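Local coordinates for intracellular protein transport protein USO1 (Saccharomyces cerevisiae S288c, PDB 6LSU), which is required for the transport of proteins from the endoplasmic reticulum to the Golgi complex, at residues 263-268 with 314-319; 285-290 with 342-347; 331-336 with 370-375; 406-411 with 425-430; 432-435 with 440-443. One frame throughout, in Å; residues are numbered along the deposited sequence.

How the contacts relate
All five contacts lie in the globular head, and together they illustrate how a solenoid of ARM repeats is held by helices from neighbouring parts of the chain; contacts 1 to 3 span whole helices, contacts 4 and 5 only short connections. From the N terminus, contact 1 joins 263-268 to 314-319. Contact 2 starts within that loop and closes beyond it, so the two cross, with Val314 packing on Leu287. Contact 3 opens after contact 1 has closed but crosses contact 2, and its Leu332 packs on Thr317 and Val318. Contacts 4 and 5 follow in series and share helix 421-435. Phe346 ties contact 2 to contact 4 through Leu408 and Trp411, and Gln373 ties contact 3 to contact 5.

Contact 1 (263-268 with 314-319); sequences ILKYNT and VSLTVE
Leu316 and Lys265 carry most of this contact, crossing at about a right angle so that one leucine methyl lies against the outer part of the lysine chain, from CD to NZ. Leu316 CD2 is 3.4 Å from Lys265 CE and 3.5 Å from Lys265 NZ, while the other branch is turned toward Leu264, with Leu316 CD1 at 4.3 Å from Leu264 CB. Leu316 gains this reach because its CG stands opposite its carbonyl carbon (chi1 -67°). The lysine answers with a kink at chi2 (104°) and runs straight from there to NZ. The same chain serves a second neighbour: Lys265 CG sits 3.7 Å above the plane of the Tyr266 ring, over its centre, so the aliphatic part of the lysine lies between ring and leucine.

The example shows how ARM repeats are joined. Residues 264-267 form a type II beta turn that leads from helix 251-264 to helix 268-276, closed by Asn267 N to Leu264 O at 3.0 Å. Tyr266 takes the positive phi of its third position (75°). Asn267 then serves as N-cap of the next helix, its OD1 accepting from Asn270 N, and its ND2 is held by Gln225.

At the margin of the contact, Glu319 stretches out fully, bringing OE2 to the edge of the Tyr266 ring, near its plane and 4.3 Å from Tyr266 CD1. A carboxylate oxygen there would face the slightly positive ring hydrogens, a mild attraction at best. Thr317 bonds back within its own helix, its OG1 donating to Val314 O at 3.2 Å.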
# COMPACT_ATOMS: atom_id res chain seq x y z
N ILE A 263 3.43 14.09 9.49
CA ILE A 263 3.36 14.38 10.95
C ILE A 263 3.00 13.10 11.74
O ILE A 263 3.34 13.09 12.97
CB ILE A 263 2.36 15.51 11.22
CG1 ILE A 263 2.79 16.83 10.59
CG2 ILE A 263 2.07 15.67 12.70
CD1 ILE A 263 1.64 17.78 10.36
N LEU A 264 2.32 12.10 11.13
CA LEU A 264 1.82 10.85 11.81
C LEU A 264 2.73 9.64 11.59
O LEU A 264 2.84 8.81 12.48
CB LEU A 264 0.40 10.50 11.34
CG LEU A 264 -0.65 11.58 11.58
CD1 LEU A 264 -2.01 11.09 11.20
CD2 LEU A 264 -0.65 12.02 13.02
N LYS A 265 3.37 9.54 10.43
CA LYS A 265 4.20 8.36 10.07
C LYS A 265 5.15 8.12 11.23
O LYS A 265 5.93 9.01 11.55
CB LYS A 265 4.94 8.57 8.74
CG LYS A 265 5.18 7.28 7.94
CD LYS A 265 4.25 7.14 6.75
CE LYS A 265 4.26 5.79 6.04
NZ LYS A 265 3.28 5.77 4.92
N TYR A 266 5.04 6.97 11.88
CA TYR A 266 6.02 6.43 12.87
C TYR A 266 5.94 7.15 14.21
O TYR A 266 6.83 6.94 15.09
CB TYR A 266 7.44 6.53 12.31
CG TYR A 266 7.62 5.87 10.97
CD1 TYR A 266 7.06 4.62 10.71
CD2 TYR A 266 8.36 6.47 9.97
CE1 TYR A 266 7.23 3.99 9.49
CE2 TYR A 266 8.54 5.86 8.74
CZ TYR A 266 7.98 4.62 8.49
OH TYR A 266 8.14 4.02 7.28
N ASN A 267 4.91 7.95 14.41
CA ASN A 267 4.76 8.81 15.60
C ASN A 267 3.45 8.43 16.28
O ASN A 267 2.42 9.13 16.02
CB ASN A 267 4.86 10.28 15.18
CG ASN A 267 5.33 11.18 16.29
OD1 ASN A 267 4.79 11.15 17.40
ND2 ASN A 267 6.32 12.01 16.00
N THR A 268 3.49 7.38 17.11
CA THR A 268 2.29 6.78 17.76
C THR A 268 1.64 7.88 18.59
O THR A 268 0.40 8.10 18.46
CB THR A 268 2.67 5.50 18.52
OG1 THR A 268 3.91 5.70 19.19
CG2 THR A 268 2.89 4.31 17.61
N VAL A 314 -5.53 6.84 7.59
CA VAL A 314 -6.21 5.82 8.45
C VAL A 314 -5.27 4.64 8.73
O VAL A 314 -5.12 4.29 9.93
CB VAL A 314 -7.54 5.34 7.87
CG1 VAL A 314 -8.20 4.36 8.80
CG2 VAL A 314 -8.49 6.50 7.58
N SER A 315 -4.59 4.11 7.70
CA SER A 315 -3.73 2.90 7.83
C SER A 315 -2.59 3.11 8.82
O SER A 315 -2.42 2.25 9.65
CB SER A 315 -3.18 2.41 6.53
OG SER A 315 -4.07 1.52 5.89
N LEU A 316 -1.86 4.22 8.71
CA LEU A 316 -0.77 4.63 9.65
C LEU A 316 -1.12 4.41 11.12
O LEU A 316 -0.26 3.86 11.84
CB LEU A 316 -0.46 6.12 9.44
CG LEU A 316 0.15 6.41 8.08
CD1 LEU A 316 0.48 7.88 7.92
CD2 LEU A 316 1.37 5.52 7.88
N THR A 317 -2.31 4.83 11.54
CA THR A 317 -2.71 4.83 12.97
C THR A 317 -2.86 3.40 13.46
O THR A 317 -2.79 3.22 14.67
CB THR A 317 -3.97 5.65 13.26
OG1 THR A 317 -5.17 4.90 13.02
CG2 THR A 317 -3.98 6.94 12.50
N VAL A 318 -3.01 2.42 12.56
CA VAL A 318 -3.35 0.99 12.89
C VAL A 318 -2.32 0.07 12.22
O VAL A 318 -2.70 -1.10 11.79
CB VAL A 318 -4.79 0.63 12.47
CG1 VAL A 318 -5.81 1.43 13.22
CG2 VAL A 318 -5.01 0.81 10.99
N GLU A 319 -1.08 0.53 12.12
CA GLU A 319 0.05 -0.33 11.65
C GLU A 319 0.17 -1.52 12.61
O GLU A 319 0.34 -1.34 13.81
CB GLU A 319 1.33 0.52 11.54
CG GLU A 319 2.61 -0.25 11.26
CD GLU A 319 3.91 0.55 11.27
OE1 GLU A 319 4.99 -0.07 11.13
OE2 GLU A 319 3.86 1.80 11.42

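Contact 2 (285-290 with 342-347); sequences HLLSEP and LRLAFF
Two amides grip the carbonyl oxygen of Arg343 where Phe347 is brought round to meet Pro290: Phe347 N donates to Arg343 O at 2.9 Å, and Phe346 N donates to the same oxygen at 3.3 Å. This shared acceptor closes helix 337-346, and Phe347 is the first residue to leave its helical backbone angles. The ring of Phe347 swings toward the opposing segment because its CG is anti to the backbone N (chi1 -173°). Its CE2 comes within 3.8 Å of Pro290 O, which approaches the ring obliquely.

The main apolar bump is Leu344, whose two methyls divide the opposing surface between them. Leu344 CD2 rests on the proline ring, 3.8 Å from Pro290 CG, whereas Leu344 CD1 turns to the other leucine, 4.1 Å from Leu287 CD2. Between these two partners lies a backbone carbonyl: Leu287 O is 3.6 Å from both CD1 and CD2 of Leu344, so the fork of the leucine closes over the end of a C=O group. The side chains of Leu287 and Pro290 each meet that of Leu344 at about a right angle, which makes the touches local, methyl by methyl, rather than side by side along their lengths.

The contact joins ends of helices in successive curated repeats, ARM 5 and ARM 6, and packing between such neighbours is what continues an armadillo solenoid. Helix 301-317 packs against both sides, its Ile307 touching Leu287, Pro290 and Leu344 alike, while helix 354-366 covers Leu344 and Ala345 and helix 404-414 receives the ring of Phe346.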
# COMPACT_ATOMS: atom_id res chain seq x y z
N HIS A 285 -15.50 12.55 6.93
CA HIS A 285 -16.37 13.44 6.11
C HIS A 285 -15.75 13.56 4.69
O HIS A 285 -16.53 13.58 3.66
CB HIS A 285 -16.55 14.79 6.80
CG HIS A 285 -17.18 15.76 5.87
ND1 HIS A 285 -18.54 15.70 5.59
CD2 HIS A 285 -16.65 16.76 5.11
CE1 HIS A 285 -18.83 16.63 4.71
NE2 HIS A 285 -17.70 17.31 4.40
N LEU A 286 -14.41 13.70 4.66
CA LEU A 286 -13.58 13.81 3.43
C LEU A 286 -13.58 12.49 2.64
O LEU A 286 -13.78 12.55 1.45
CB LEU A 286 -12.15 14.17 3.87
CG LEU A 286 -11.12 14.24 2.75
CD1 LEU A 286 -11.46 15.42 1.85
CD2 LEU A 286 -9.72 14.35 3.30
N LEU A 287 -13.39 11.34 3.32
CA LEU A 287 -13.46 10.00 2.71
C LEU A 287 -14.87 9.76 2.15
O LEU A 287 -15.03 9.06 1.14
CB LEU A 287 -13.10 8.96 3.75
CG LEU A 287 -11.61 8.84 4.08
CD1 LEU A 287 -11.37 7.83 5.19
CD2 LEU A 287 -10.87 8.42 2.82
N SER A 288 -15.88 10.36 2.73
CA SER A 288 -17.29 10.02 2.38
C SER A 288 -17.74 10.89 1.20
O SER A 288 -18.75 10.54 0.57
CB SER A 288 -18.22 10.14 3.56
OG SER A 288 -18.81 11.43 3.61
N GLU A 289 -16.94 11.86 0.79
CA GLU A 289 -17.29 12.74 -0.35
C GLU A 289 -17.73 12.00 -1.61
O GLU A 289 -18.71 12.38 -2.24
CB GLU A 289 -16.13 13.67 -0.66
CG GLU A 289 -16.41 15.06 -0.14
CD GLU A 289 -15.15 15.88 0.07
OE1 GLU A 289 -15.01 16.52 1.21
OE2 GLU A 289 -14.33 15.88 -0.90
N PRO A 290 -17.04 10.96 -2.09
CA PRO A 290 -17.44 10.34 -3.36
C PRO A 290 -18.82 9.67 -3.36
O PRO A 290 -19.27 9.37 -4.41
CB PRO A 290 -16.39 9.26 -3.58
CG PRO A 290 -15.26 9.66 -2.68
CD PRO A 290 -15.90 10.28 -1.48
N LEU A 342 -15.51 0.92 3.72
CA LEU A 342 -16.18 -0.26 3.11
C LEU A 342 -17.16 0.21 2.06
O LEU A 342 -17.29 -0.52 1.09
CB LEU A 342 -16.94 -1.08 4.15
CG LEU A 342 -16.08 -1.88 5.13
CD1 LEU A 342 -16.99 -2.57 6.15
CD2 LEU A 342 -15.23 -2.87 4.39
N ARG A 343 -17.78 1.38 2.22
CA ARG A 343 -18.57 1.99 1.11
C ARG A 343 -17.64 2.27 -0.07
O ARG A 343 -18.08 2.00 -1.18
CB ARG A 343 -19.30 3.26 1.54
CG ARG A 343 -20.61 2.94 2.25
CD ARG A 343 -21.39 4.22 2.57
NE ARG A 343 -22.13 4.01 3.81
CZ ARG A 343 -21.94 4.67 4.95
NH1 ARG A 343 -21.07 5.67 5.03
NH2 ARG A 343 -22.64 4.33 6.01
N LEU A 344 -16.45 2.81 0.16
CA LEU A 344 -15.48 3.11 -0.93
C LEU A 344 -15.06 1.79 -1.60
O LEU A 344 -14.84 1.80 -2.83
CB LEU A 344 -14.28 3.87 -0.37
CG LEU A 344 -14.55 5.32 0.07
CD1 LEU A 344 -13.32 5.90 0.71
CD2 LEU A 344 -14.97 6.22 -1.08
N ALA A 345 -14.92 0.71 -0.82
CA ALA A 345 -14.50 -0.60 -1.36
C ALA A 345 -15.60 -1.11 -2.34
O ALA A 345 -15.23 -1.57 -3.37
CB ALA A 345 -14.18 -1.58 -0.23
N PHE A 346 -16.89 -0.92 -2.06
CA PHE A 346 -18.03 -1.66 -2.68
C PHE A 346 -18.85 -0.79 -3.62
O PHE A 346 -19.55 -1.30 -4.47
CB PHE A 346 -18.94 -2.32 -1.63
CG PHE A 346 -18.19 -3.29 -0.75
CD1 PHE A 346 -17.40 -4.29 -1.31
CD2 PHE A 346 -18.27 -3.23 0.63
CE1 PHE A 346 -16.69 -5.17 -0.51
CE2 PHE A 346 -17.55 -4.12 1.42
CZ PHE A 346 -16.72 -5.06 0.85
N PHE A 347 -18.78 0.51 -3.51
CA PHE A 347 -19.66 1.41 -4.29
C PHE A 347 -19.28 1.23 -5.75
O PHE A 347 -18.06 0.95 -6.06
CB PHE A 347 -19.43 2.83 -3.81
CG PHE A 347 -20.33 3.92 -4.35
CD1 PHE A 347 -21.68 3.96 -4.03
CD2 PHE A 347 -19.79 5.00 -5.05
CE1 PHE A 347 -22.49 5.00 -4.49
CE2 PHE A 347 -20.59 6.02 -5.52
CZ PHE A 347 -21.94 6.04 -5.23

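Contact 3 (331-336 with 370-375); sequences ALLDSS and EHAQLE
Successive ARM repeats meet here, the end of helix 325-333 in ARM 6 lending Leu333 to the start of helix 370-376 in ARM 7, where Ala372 and His371 receive it. A leucine of one repeat is thus set against an alanine of the next. Leu333 points toward the opposing helix and directs one branch, CD1, at Ala372. Behind that branch, Leu333 CG is 4.1 Å from Ala372 CB. The modelled approach of Leu333 CD1 to Ala372 CA is too short to be trusted, so the exact closeness is doubtful, although the pairing is clear.

His371 flanks the same methyl. Its trans chi1 (178°) carries the imidazole toward the leucine, and His371 ND1 comes to 3.6 Å from Leu333 CD1, with His371 CE1 at 3.8 Å; the methyl approaches the ring obliquely. Cutting Leu333 back to an alanine is likely to open a gap against Ala372 and leave the imidazole of His371 without the methyl beside it, freer to turn.

On the leucine's own side the chain breaks from its helix just afterwards. Ser335 OG donates to Leu332 O at 3.0 Å from above the carbonyl plane, and also accepts from Val337 N, capping the start of helix 337-346. Gln373, facing the other way, binds Ala433 O, Met436 O and Asn438. The contact is nonpolar apart from the imidazole nitrogen beside the methyl, and no directional bond joins the two segments, which implies that van der Waals contact and burial hold them together.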
# COMPACT_ATOMS: atom_id res chain seq x y z
N ALA A 331 -10.66 3.06 18.61
CA ALA A 331 -10.96 4.48 18.30
C ALA A 331 -11.64 4.58 16.92
O ALA A 331 -12.72 5.21 16.82
CB ALA A 331 -9.71 5.32 18.40
N LEU A 332 -11.05 3.99 15.88
CA LEU A 332 -11.61 4.13 14.49
C LEU A 332 -12.99 3.47 14.39
O LEU A 332 -13.80 3.91 13.52
CB LEU A 332 -10.64 3.52 13.48
CG LEU A 332 -9.38 4.31 13.24
CD1 LEU A 332 -8.29 3.41 12.68
CD2 LEU A 332 -9.64 5.50 12.35
N LEU A 333 -13.25 2.44 15.22
CA LEU A 333 -14.51 1.68 15.19
C LEU A 333 -15.61 2.53 15.83
O LEU A 333 -16.77 2.44 15.35
CB LEU A 333 -14.33 0.35 15.92
CG LEU A 333 -14.13 -0.85 15.00
CD1 LEU A 333 -14.23 -2.10 15.84
CD2 LEU A 333 -15.16 -0.89 13.88
N ASP A 334 -15.24 3.39 16.78
CA ASP A 334 -16.14 4.32 17.50
C ASP A 334 -16.42 5.57 16.66
O ASP A 334 -16.83 6.59 17.24
CB ASP A 334 -15.55 4.74 18.85
CG ASP A 334 -16.58 5.35 19.79
OD1 ASP A 334 -17.80 5.26 19.47
OD2 ASP A 334 -16.16 5.89 20.84
N SER A 335 -16.22 5.51 15.34
CA SER A 335 -16.61 6.59 14.40
C SER A 335 -17.29 5.96 13.18
O SER A 335 -17.63 4.77 13.27
CB SER A 335 -15.42 7.45 14.01
OG SER A 335 -14.52 6.76 13.15
N SER A 336 -17.48 6.72 12.10
CA SER A 336 -18.05 6.18 10.84
C SER A 336 -16.95 5.64 9.90
O SER A 336 -17.30 5.17 8.80
CB SER A 336 -18.95 7.20 10.17
OG SER A 336 -18.37 8.51 10.16
N GLU A 370 -11.09 -8.85 18.17
CA GLU A 370 -12.43 -9.43 18.39
C GLU A 370 -13.51 -8.36 18.11
O GLU A 370 -14.41 -8.57 17.32
CB GLU A 370 -12.55 -9.92 19.83
CG GLU A 370 -12.24 -11.39 20.08
CD GLU A 370 -13.14 -12.00 21.15
OE1 GLU A 370 -12.63 -12.77 22.02
OE2 GLU A 370 -14.35 -11.66 21.14
N HIS A 371 -13.42 -7.23 18.79
CA HIS A 371 -14.46 -6.17 18.78
C HIS A 371 -14.65 -5.67 17.33
O HIS A 371 -15.83 -5.54 16.85
CB HIS A 371 -14.09 -5.01 19.74
CG HIS A 371 -15.13 -3.96 19.67
ND1 HIS A 371 -14.87 -2.68 19.36
CD2 HIS A 371 -16.46 -4.07 19.68
CE1 HIS A 371 -16.00 -2.03 19.21
NE2 HIS A 371 -16.98 -2.86 19.40
N ALA A 372 -13.54 -5.37 16.64
CA ALA A 372 -13.57 -4.98 15.20
C ALA A 372 -14.16 -6.12 14.34
O ALA A 372 -15.12 -5.86 13.62
CB ALA A 372 -12.21 -4.50 14.72
N GLN A 373 -13.70 -7.34 14.52
CA GLN A 373 -14.21 -8.53 13.80
C GLN A 373 -15.69 -8.82 14.10
O GLN A 373 -16.49 -9.10 13.14
CB GLN A 373 -13.35 -9.73 14.17
CG GLN A 373 -11.92 -9.55 13.66
CD GLN A 373 -10.95 -10.49 14.30
OE1 GLN A 373 -11.23 -11.09 15.33
NE2 GLN A 373 -9.81 -10.69 13.66
N LEU A 374 -16.08 -8.81 15.39
CA LEU A 374 -17.51 -9.06 15.70
C LEU A 374 -18.39 -7.90 15.19
O LEU A 374 -19.48 -8.15 14.75
CB LEU A 374 -17.65 -9.33 17.20
CG LEU A 374 -17.09 -10.69 17.60
CD1 LEU A 374 -17.02 -10.80 19.10
CD2 LEU A 374 -17.95 -11.81 17.06
N GLU A 375 -17.88 -6.68 15.06
CA GLU A 375 -18.72 -5.58 14.54
C GLU A 375 -18.86 -5.77 13.03
O GLU A 375 -20.00 -5.62 12.49
CB GLU A 375 -18.13 -4.25 14.97
CG GLU A 375 -18.55 -3.91 16.37
CD GLU A 375 -20.03 -3.57 16.47
OE1 GLU A 375 -20.84 -4.40 17.00
OE2 GLU A 375 -20.38 -2.46 16.01

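Contact 4 (406-411 with 425-430); sequences SILINW and VACSRL
Leu408 and Cys427 mark the closest backbone approach within a helical hairpin of ARM 7, in which helices 404-414 and 421-435 run roughly antiparallel. Over these segments the axes pass 8.8 Å apart at 139° between their directions. Each helix offers a bump and a hollow. From the first, Leu408 enters the gap between Cys427 and Leu430, which lie almost a turn apart: Leu408 CD2 is 3.8 Å from Cys427 SG, and Leu408 CD1 is 3.7 Å from Leu430 CD2. In return the sulfur of Cys427 fills the gap between Leu408 and Trp411, touching CB of the tryptophan, with Trp411 CB to Cys427 SG also 3.8 Å.

The fork of Leu408 straddles the CD2 methyl of Leu430. Differing first torsions send the two side chains across each other at about a right angle: CG of Leu408 lies anti to its carbonyl carbon, while that of Leu430 is anti to its backbone N (chi1 175°). Leu359 of helix 354-366 closes over the same spot, touching Leu408, Ala426 and Leu430.

Within its own helix the indole is flanked by Ile407, whose CG2 covers one face toward the rim, 3.6 Å above the plane of the Trp411 ring, and by Asn410 OD1, in plane at its edge; Phe346 also meets it edge-to-face. Against this ring Cys427 makes a sulfur-aromatic contact, its SG standing obliquely, 5.4 Å from the centroid of the six-membered ring of Trp411 and 74° off its normal.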
# COMPACT_ATOMS: atom_id res chain seq x y z
N SER A 406 -20.20 -11.93 2.74
CA SER A 406 -20.74 -12.50 1.48
C SER A 406 -20.16 -11.77 0.25
O SER A 406 -19.58 -12.47 -0.63
CB SER A 406 -22.27 -12.48 1.50
OG SER A 406 -22.72 -13.40 2.48
N ILE A 407 -20.22 -10.44 0.17
CA ILE A 407 -19.66 -9.67 -0.99
C ILE A 407 -18.17 -9.98 -1.15
O ILE A 407 -17.70 -10.08 -2.22
CB ILE A 407 -19.88 -8.17 -0.88
CG1 ILE A 407 -21.35 -7.84 -0.65
CG2 ILE A 407 -19.37 -7.45 -2.14
CD1 ILE A 407 -21.60 -6.40 -0.69
N LEU A 408 -17.42 -10.08 -0.07
CA LEU A 408 -15.97 -10.34 -0.17
C LEU A 408 -15.77 -11.68 -0.89
O LEU A 408 -15.02 -11.75 -1.82
CB LEU A 408 -15.35 -10.34 1.23
CG LEU A 408 -15.25 -8.95 1.85
CD1 LEU A 408 -14.63 -9.06 3.23
CD2 LEU A 408 -14.40 -7.99 1.03
N ILE A 409 -16.47 -12.70 -0.42
CA ILE A 409 -16.32 -14.10 -0.91
C ILE A 409 -16.76 -14.13 -2.36
O ILE A 409 -16.08 -14.71 -3.18
CB ILE A 409 -17.12 -15.05 -0.03
CG1 ILE A 409 -16.46 -15.12 1.36
CG2 ILE A 409 -17.16 -16.41 -0.71
CD1 ILE A 409 -17.23 -15.93 2.39
N ASN A 410 -17.81 -13.39 -2.66
CA ASN A 410 -18.33 -13.35 -4.02
C ASN A 410 -17.28 -12.68 -4.91
O ASN A 410 -17.03 -13.18 -6.02
CB ASN A 410 -19.67 -12.64 -4.01
CG ASN A 410 -20.14 -12.48 -5.42
OD1 ASN A 410 -19.82 -11.49 -6.06
ND2 ASN A 410 -20.77 -13.54 -5.88
N TRP A 411 -16.74 -11.56 -4.49
CA TRP A 411 -15.82 -10.77 -5.33
C TRP A 411 -14.55 -11.56 -5.52
O TRP A 411 -14.12 -11.71 -6.70
CB TRP A 411 -15.51 -9.40 -4.72
CG TRP A 411 -16.56 -8.40 -5.05
CD1 TRP A 411 -17.84 -8.64 -5.43
CD2 TRP A 411 -16.42 -6.98 -4.98
NE1 TRP A 411 -18.51 -7.46 -5.61
CE2 TRP A 411 -17.65 -6.43 -5.37
CE3 TRP A 411 -15.37 -6.13 -4.65
CZ2 TRP A 411 -17.87 -5.06 -5.39
CZ3 TRP A 411 -15.58 -4.78 -4.71
CH2 TRP A 411 -16.82 -4.25 -5.07
N VAL A 425 -7.42 -9.91 -4.53
CA VAL A 425 -6.48 -10.39 -3.45
C VAL A 425 -6.67 -9.53 -2.20
O VAL A 425 -6.69 -10.08 -1.13
CB VAL A 425 -5.02 -10.53 -3.91
CG1 VAL A 425 -4.87 -10.21 -5.37
CG2 VAL A 425 -4.04 -9.82 -3.05
N ALA A 426 -7.01 -8.26 -2.35
CA ALA A 426 -7.39 -7.37 -1.24
C ALA A 426 -8.59 -8.00 -0.49
O ALA A 426 -8.57 -8.02 0.81
CB ALA A 426 -7.70 -6.00 -1.80
N CYS A 427 -9.60 -8.48 -1.24
CA CYS A 427 -10.77 -9.19 -0.63
C CYS A 427 -10.25 -10.35 0.24
O CYS A 427 -10.67 -10.52 1.38
CB CYS A 427 -11.72 -9.68 -1.71
SG CYS A 427 -12.76 -8.33 -2.35
N SER A 428 -9.32 -11.11 -0.29
CA SER A 428 -8.74 -12.28 0.40
C SER A 428 -8.03 -11.81 1.68
O SER A 428 -8.21 -12.40 2.68
CB SER A 428 -7.80 -13.02 -0.53
OG SER A 428 -6.92 -13.89 0.17
N ARG A 429 -7.26 -10.76 1.61
CA ARG A 429 -6.51 -10.21 2.76
C ARG A 429 -7.47 -9.65 3.83
O ARG A 429 -7.18 -9.84 5.02
CB ARG A 429 -5.53 -9.15 2.26
CG ARG A 429 -4.48 -9.73 1.32
CD ARG A 429 -3.21 -10.16 2.00
NE ARG A 429 -2.65 -8.92 2.50
CZ ARG A 429 -1.75 -8.16 1.88
NH1 ARG A 429 -1.21 -8.56 0.73
NH2 ARG A 429 -1.36 -7.02 2.44
N LEU A 430 -8.60 -9.05 3.43
CA LEU A 430 -9.58 -8.47 4.38
C LEU A 430 -10.26 -9.61 5.12
O LEU A 430 -10.30 -9.55 6.36
CB LEU A 430 -10.59 -7.58 3.64
CG LEU A 430 -11.72 -7.02 4.49
CD1 LEU A 430 -11.22 -6.42 5.79
CD2 LEU A 430 -12.51 -6.01 3.71

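Contact 5 (432-435 with 440-443); sequences KAYF and DLQR
Gln442 reaches back to Phe435 and holds the last residue of the preceding helix by its backbone. Gln442 NE2 donates to Phe435 O at 2.8 Å with an N-H...O angle of 155°; the oxygen lies in the plane of the amide, but the donor stands above the carbonyl plane, 49° out of it. Thus a side-chain amide serves a carbonyl at the helix end. Its methylene packs as well, Gln442 CG lying 3.7 Å from Phe435 CB, with amide and ring planes nearly perpendicular.

The other tight spot is a CH-pi contact. Leu441 CD2 sits over one face of the Tyr434 ring, 4.0 Å from its centroid, placed there by a CG anti to the backbone N (chi1 -155°). Leu441 O meets the edge of the next ring, 3.6 Å from Phe435 CE1, and Tyr434 itself covers a face of that ring.

Whereas Phe435 and Gln442 are buried, Leu441 is partly exposed, its CD1 approaching Tyr434 OH at 3.8 Å, and its neighbour Asp440 is exposed and takes no part. A leucine in place of Gln442 would probably leave Phe435 O without this donor and the helix end less firmly held.

The contact joins helices 421-435 and 439-459 across the tight connection from ARM 7 to ARM 8. Helix 514-528 packs against it through Phe526 and Phe527, Phe445 meets Phe435, and Phe376, at the end of helix 370-376, meets Tyr434.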
# COMPACT_ATOMS: atom_id res chain seq x y z
N LYS A 432 -9.00 -12.48 5.63
CA LYS A 432 -8.04 -13.12 6.57
C LYS A 432 -7.91 -12.22 7.81
O LYS A 432 -7.65 -12.74 8.87
CB LYS A 432 -6.73 -13.39 5.86
CG LYS A 432 -6.80 -14.44 4.77
CD LYS A 432 -5.42 -14.76 4.28
CE LYS A 432 -5.37 -15.40 2.93
NZ LYS A 432 -3.96 -15.60 2.57
N ALA A 433 -8.05 -10.90 7.65
CA ALA A 433 -7.93 -9.92 8.74
C ALA A 433 -9.15 -10.14 9.66
O ALA A 433 -9.06 -10.23 10.94
CB ALA A 433 -7.89 -8.53 8.18
N TYR A 434 -10.29 -10.36 9.03
CA TYR A 434 -11.53 -10.65 9.75
C TYR A 434 -11.46 -11.92 10.60
O TYR A 434 -11.97 -11.98 11.75
CB TYR A 434 -12.61 -10.75 8.71
CG TYR A 434 -13.91 -11.30 9.21
CD1 TYR A 434 -14.70 -10.56 10.05
CD2 TYR A 434 -14.40 -12.50 8.71
CE1 TYR A 434 -15.96 -11.00 10.42
CE2 TYR A 434 -15.67 -12.95 9.06
CZ TYR A 434 -16.44 -12.20 9.93
OH TYR A 434 -17.66 -12.62 10.34
N PHE A 435 -10.85 -12.97 10.09
CA PHE A 435 -10.83 -14.25 10.83
C PHE A 435 -9.61 -14.28 11.70
O PHE A 435 -9.58 -15.15 12.62
CB PHE A 435 -10.75 -15.45 9.89
CG PHE A 435 -12.02 -15.72 9.13
CD1 PHE A 435 -13.20 -15.97 9.79
CD2 PHE A 435 -12.02 -15.75 7.75
CE1 PHE A 435 -14.38 -16.17 9.08
CE2 PHE A 435 -13.21 -15.93 7.04
CZ PHE A 435 -14.38 -16.15 7.70
N ASP A 440 -13.53 -18.87 17.15
CA ASP A 440 -15.01 -18.98 17.18
C ASP A 440 -15.56 -18.49 15.84
O ASP A 440 -16.48 -19.12 15.24
CB ASP A 440 -15.61 -18.22 18.37
CG ASP A 440 -15.03 -18.63 19.74
OD1 ASP A 440 -14.65 -19.82 19.89
OD2 ASP A 440 -14.96 -17.73 20.66
N LEU A 441 -15.01 -17.41 15.32
CA LEU A 441 -15.59 -16.80 14.10
C LEU A 441 -15.23 -17.68 12.88
O LEU A 441 -15.98 -17.76 11.89
CB LEU A 441 -15.03 -15.39 13.98
CG LEU A 441 -15.89 -14.41 13.20
CD1 LEU A 441 -17.32 -14.38 13.73
CD2 LEU A 441 -15.27 -13.03 13.31
N GLN A 442 -14.08 -18.34 12.98
CA GLN A 442 -13.62 -19.31 11.97
C GLN A 442 -14.57 -20.51 11.99
O GLN A 442 -15.26 -20.76 10.95
CB GLN A 442 -12.18 -19.68 12.23
CG GLN A 442 -11.22 -18.71 11.60
CD GLN A 442 -9.80 -18.94 12.06
OE1 GLN A 442 -9.36 -20.08 12.12
NE2 GLN A 442 -9.10 -17.87 12.41
N ARG A 443 -14.71 -21.17 13.14
CA ARG A 443 -15.67 -22.28 13.31
C ARG A 443 -17.10 -21.90 12.84
O ARG A 443 -17.70 -22.71 12.08
CB ARG A 443 -15.63 -22.74 14.76
CG ARG A 443 -16.51 -23.95 15.06
CD ARG A 443 -16.34 -24.42 16.50
NE ARG A 443 -17.49 -25.18 16.97
CZ ARG A 443 -18.68 -24.67 17.29
NH1 ARG A 443 -18.92 -23.37 17.21
NH2 ARG A 443 -19.66 -25.47 17.70